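Local coordinates for ethanolamine utilization protein EutL (PDB 4TME), which is a shell protein of the ethanolamine-utilization bacterial microcompartment that binds ethanolamine, which is thought to control opening of its pore, at residues C[46-51]-C[147-152]. Residues are numbered along the deposited sequence; the frame is centred on the assembly and turned at random.
Sequences VTYTAL and LAYLVA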
ATOM      1  N   VAL C  46      18.363  -1.868  -4.228  1.00 21.55           N
ATOM      2  CA  VAL C  46      19.507  -2.504  -4.924  1.00 21.96           C
ATOM      3  C   VAL C  46      19.144  -2.713  -6.386  1.00 21.16           C
ATOM      4  O   VAL C  46      19.960  -2.451  -7.280  1.00 22.18           O
ATOM      5  CB  VAL C  46      19.927  -3.835  -4.270  1.00 22.82           C
ATOM      6  CG1 VAL C  46      20.886  -4.650  -5.197  1.00 22.35           C
ATOM      7  CG2 VAL C  46      20.607  -3.545  -2.931  1.00 23.78           C
ATOM      8  N   THR C  47      17.920  -3.159  -6.643  1.00 20.58           N
ATOM      9  CA  THR C  47      17.515  -3.389  -8.024  1.00 21.02           C
ATOM     10  C   THR C  47      17.448  -2.094  -8.820  1.00 20.56           C
ATOM     11  O   THR C  47      17.877  -2.049  -9.964  1.00 20.18           O
ATOM     12  CB  THR C  47      16.176  -4.135  -8.072  1.00 21.17           C
ATOM     13  OG1 THR C  47      16.370  -5.402  -7.439  1.00 22.10           O
ATOM     14  CG2 THR C  47      15.707  -4.377  -9.513  1.00 21.52           C
ATOM     15  N   TYR C  48      16.951  -1.018  -8.219  1.00 19.96           N
ATOM     16  CA  TYR C  48      16.909   0.268  -8.920  1.00 20.01           C
ATOM     17  C   TYR C  48      18.325   0.751  -9.274  1.00 20.09           C
ATOM     18  O   TYR C  48      18.562   1.322 -10.360  1.00 21.41           O
ATOM     19  CB  TYR C  48      16.198   1.321  -8.055  1.00 20.61           C
ATOM     20  CG  TYR C  48      14.730   1.013  -7.814  1.00 20.93           C
ATOM     21  CD1 TYR C  48      13.938   0.449  -8.814  1.00 20.79           C
ATOM     22  CD2 TYR C  48      14.161   1.232  -6.574  1.00 20.69           C
ATOM     23  CE1 TYR C  48      12.586   0.146  -8.575  1.00 22.26           C
ATOM     24  CE2 TYR C  48      12.820   0.946  -6.323  1.00 20.91           C
ATOM     25  CZ  TYR C  48      12.036   0.414  -7.345  1.00 22.44           C
ATOM     26  OH  TYR C  48      10.700   0.128  -7.133  1.00 24.21           O
ATOM     27  N   THR C  49      19.269   0.528  -8.359  1.00 19.63           N
ATOM     28  CA  THR C  49      20.653   0.906  -8.597  1.00 20.60           C
ATOM     29  C   THR C  49      21.233   0.045  -9.730  1.00 20.94           C
ATOM     30  O   THR C  49      22.006   0.538 -10.577  1.00 22.70           O
ATOM     31  CB  THR C  49      21.514   0.752  -7.310  1.00 24.15           C
ATOM     32  OG1 THR C  49      20.897   1.481  -6.243  1.00 24.98           O
ATOM     33  CG2 THR C  49      22.924   1.297  -7.500  1.00 24.97           C
ATOM     34  N   ALA C  50      20.878  -1.241  -9.722  1.00 20.82           N
ATOM     35  CA  ALA C  50      21.334  -2.170 -10.760  1.00 21.63           C
ATOM     36  C   ALA C  50      20.782  -1.829 -12.142  1.00 21.61           C
ATOM     37  O   ALA C  50      21.502  -1.951 -13.153  1.00 23.62           O
ATOM     38  CB  ALA C  50      20.961  -3.580 -10.379  1.00 22.16           C
ATOM     39  N   LEU C  51      19.511  -1.438 -12.204  1.00 20.90           N
ATOM     40  CA  LEU C  51      18.891  -1.026 -13.461  1.00 21.30           C
ATOM     41  C   LEU C  51      19.566   0.227 -14.014  1.00 22.90           C
ATOM     42  O   LEU C  51      19.761   0.368 -15.224  1.00 23.68           O
ATOM     43  CB  LEU C  51      17.391  -0.764 -13.253  1.00 21.37           C
ATOM     44  CG  LEU C  51      16.563  -2.031 -12.988  1.00 22.11           C
ATOM     45  CD1 LEU C  51      15.192  -1.659 -12.410  1.00 23.25           C
ATOM     46  CD2 LEU C  51      16.430  -2.851 -14.269  1.00 23.05           C
ATOM     47  N   LEU C 147      25.596  10.414  -6.842  1.00 26.51           N
ATOM     48  CA  LEU C 147      24.498  10.490  -5.869  1.00 27.28           C
ATOM     49  C   LEU C 147      24.836   9.765  -4.588  1.00 28.20           C
ATOM     50  O   LEU C 147      25.571   8.782  -4.604  1.00 29.10           O
ATOM     51  CB  LEU C 147      23.195   9.855  -6.410  1.00 28.31           C
ATOM     52  CG  LEU C 147      22.420  10.537  -7.518  1.00 31.11           C
ATOM     53  CD1 LEU C 147      21.318   9.626  -7.953  1.00 29.80           C
ATOM     54  CD2 LEU C 147      21.879  11.891  -7.040  1.00 33.41           C
ATOM     55  N   ALA C 148      24.258  10.240  -3.477  1.00 26.23           N
ATOM     56  CA  ALA C 148      24.076   9.424  -2.297  1.00 25.41           C
ATOM     57  C   ALA C 148      22.646   8.872  -2.324  1.00 23.88           C
ATOM     58  O   ALA C 148      21.697   9.633  -2.370  1.00 24.72           O
ATOM     59  CB  ALA C 148      24.309  10.237  -1.032  1.00 26.35           C
ATOM     60  N   TYR C 149      22.519   7.557  -2.339  1.00 22.71           N
ATOM     61  CA  TYR C 149      21.224   6.865  -2.368  1.00 20.74           C
ATOM     62  C   TYR C 149      20.982   6.336  -0.962  1.00 22.23           C
ATOM     63  O   TYR C 149      21.633   5.385  -0.534  1.00 23.25           O
ATOM     64  CB  TYR C 149      21.280   5.760  -3.430  1.00 21.33           C
ATOM     65  CG  TYR C 149      19.954   5.125  -3.830  1.00 21.28           C
ATOM     66  CD1 TYR C 149      18.853   5.096  -2.983  1.00 21.98           C
ATOM     67  CD2 TYR C 149      19.828   4.537  -5.085  1.00 21.78           C
ATOM     68  CE1 TYR C 149      17.646   4.487  -3.383  1.00 21.87           C
ATOM     69  CE2 TYR C 149      18.668   3.939  -5.484  1.00 22.41           C
ATOM     70  CZ  TYR C 149      17.585   3.896  -4.636  1.00 21.59           C
ATOM     71  OH  TYR C 149      16.434   3.290  -5.057  1.00 22.28           O
ATOM     72  N   LEU C 150      20.104   7.030  -0.223  1.00 20.47           N
ATOM     73  CA  LEU C 150      19.946   6.837   1.224  1.00 21.47           C
ATOM     74  C   LEU C 150      18.549   6.295   1.523  1.00 22.01           C
ATOM     75  O   LEU C 150      17.558   6.940   1.166  1.00 23.96           O
ATOM     76  CB  LEU C 150      20.156   8.164   1.953  1.00 21.12           C
ATOM     77  CG  LEU C 150      21.460   8.893   1.600  1.00 23.33           C
ATOM     78  CD1 LEU C 150      21.587  10.211   2.369  1.00 24.80           C
ATOM     79  CD2 LEU C 150      22.673   8.015   1.861  1.00 25.25           C
ATOM     80  N   VAL C 151      18.473   5.118   2.146  1.00 20.71           N
ATOM     81  CA  VAL C 151      17.188   4.503   2.474  1.00 20.39           C
ATOM     82  C   VAL C 151      17.226   3.893   3.870  1.00 20.87           C
ATOM     83  O   VAL C 151      18.180   3.229   4.227  1.00 21.01           O
ATOM     84  CB  VAL C 151      16.807   3.404   1.455  1.00 20.59           C
ATOM     85  CG1 VAL C 151      15.416   2.837   1.768  1.00 20.96           C
ATOM     86  CG2 VAL C 151      16.834   3.956   0.041  1.00 21.59           C
ATOM     87  N   ALA C 152      16.185   4.140   4.659  1.00 20.99           N
ATOM     88  CA  ALA C 152      16.045   3.499   5.961  1.00 20.07           C
ATOM     89  C   ALA C 152      14.573   3.480   6.353  1.00 20.55           C
ATOM     90  O   ALA C 152      13.736   4.038   5.654  1.00 21.08           O
ATOM     91  CB  ALA C 152      16.880   4.239   7.019  1.00 21.21           C
TER
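Tyr149 reaches from strand 146-152 to helix 44-57 and brings its phenol against two consecutive helical residues, Tyr48 and Thr49. Its CG stands anti to the backbone N (chi1 -167°), and with the CB already directed at the helix this extends the ring across the gap. There Tyr149 OH meets the edge of the Tyr48 ring, close to that ring's plane, 3.4 Å from Tyr48 CD2 and 3.6 Å from Tyr48 CB. The two rings do not stack: Tyr48 CG lies anti to the carbonyl carbon (chi1 -65°), and its ring runs on past the phenol to place a hydroxyl that is hydrogen-bonded to Ser67 OG. Thr49 approaches another part of the phenol, its OG1 lying obliquely to the Tyr149 ring and 3.4 Å from both CD2 and CE2. The approach is a van der Waals one; the hydrogen bonds of Thr49 OG1 go to Asp45 O and to the hydroxyl of Tyr124, whose ring packs edge-to-face with Tyr149. No hydrogen bond crosses between 46-51 and 147-152; the buried hydroxyl of Tyr149 is hydrogen-bonded to Asp45 OD1, one helical turn before Thr49. Asp45 lines both ethanolamine pockets, Val151 belongs to one of them, and Tyr48 also touches bound ethanolamine. Tyr149 joins helix 44-57, on the four-stranded sheet, to the six-stranded sheet by van der Waals contact, and its bond to Asp45 OD1 is consistent with positioning a carboxylate beside the ligand.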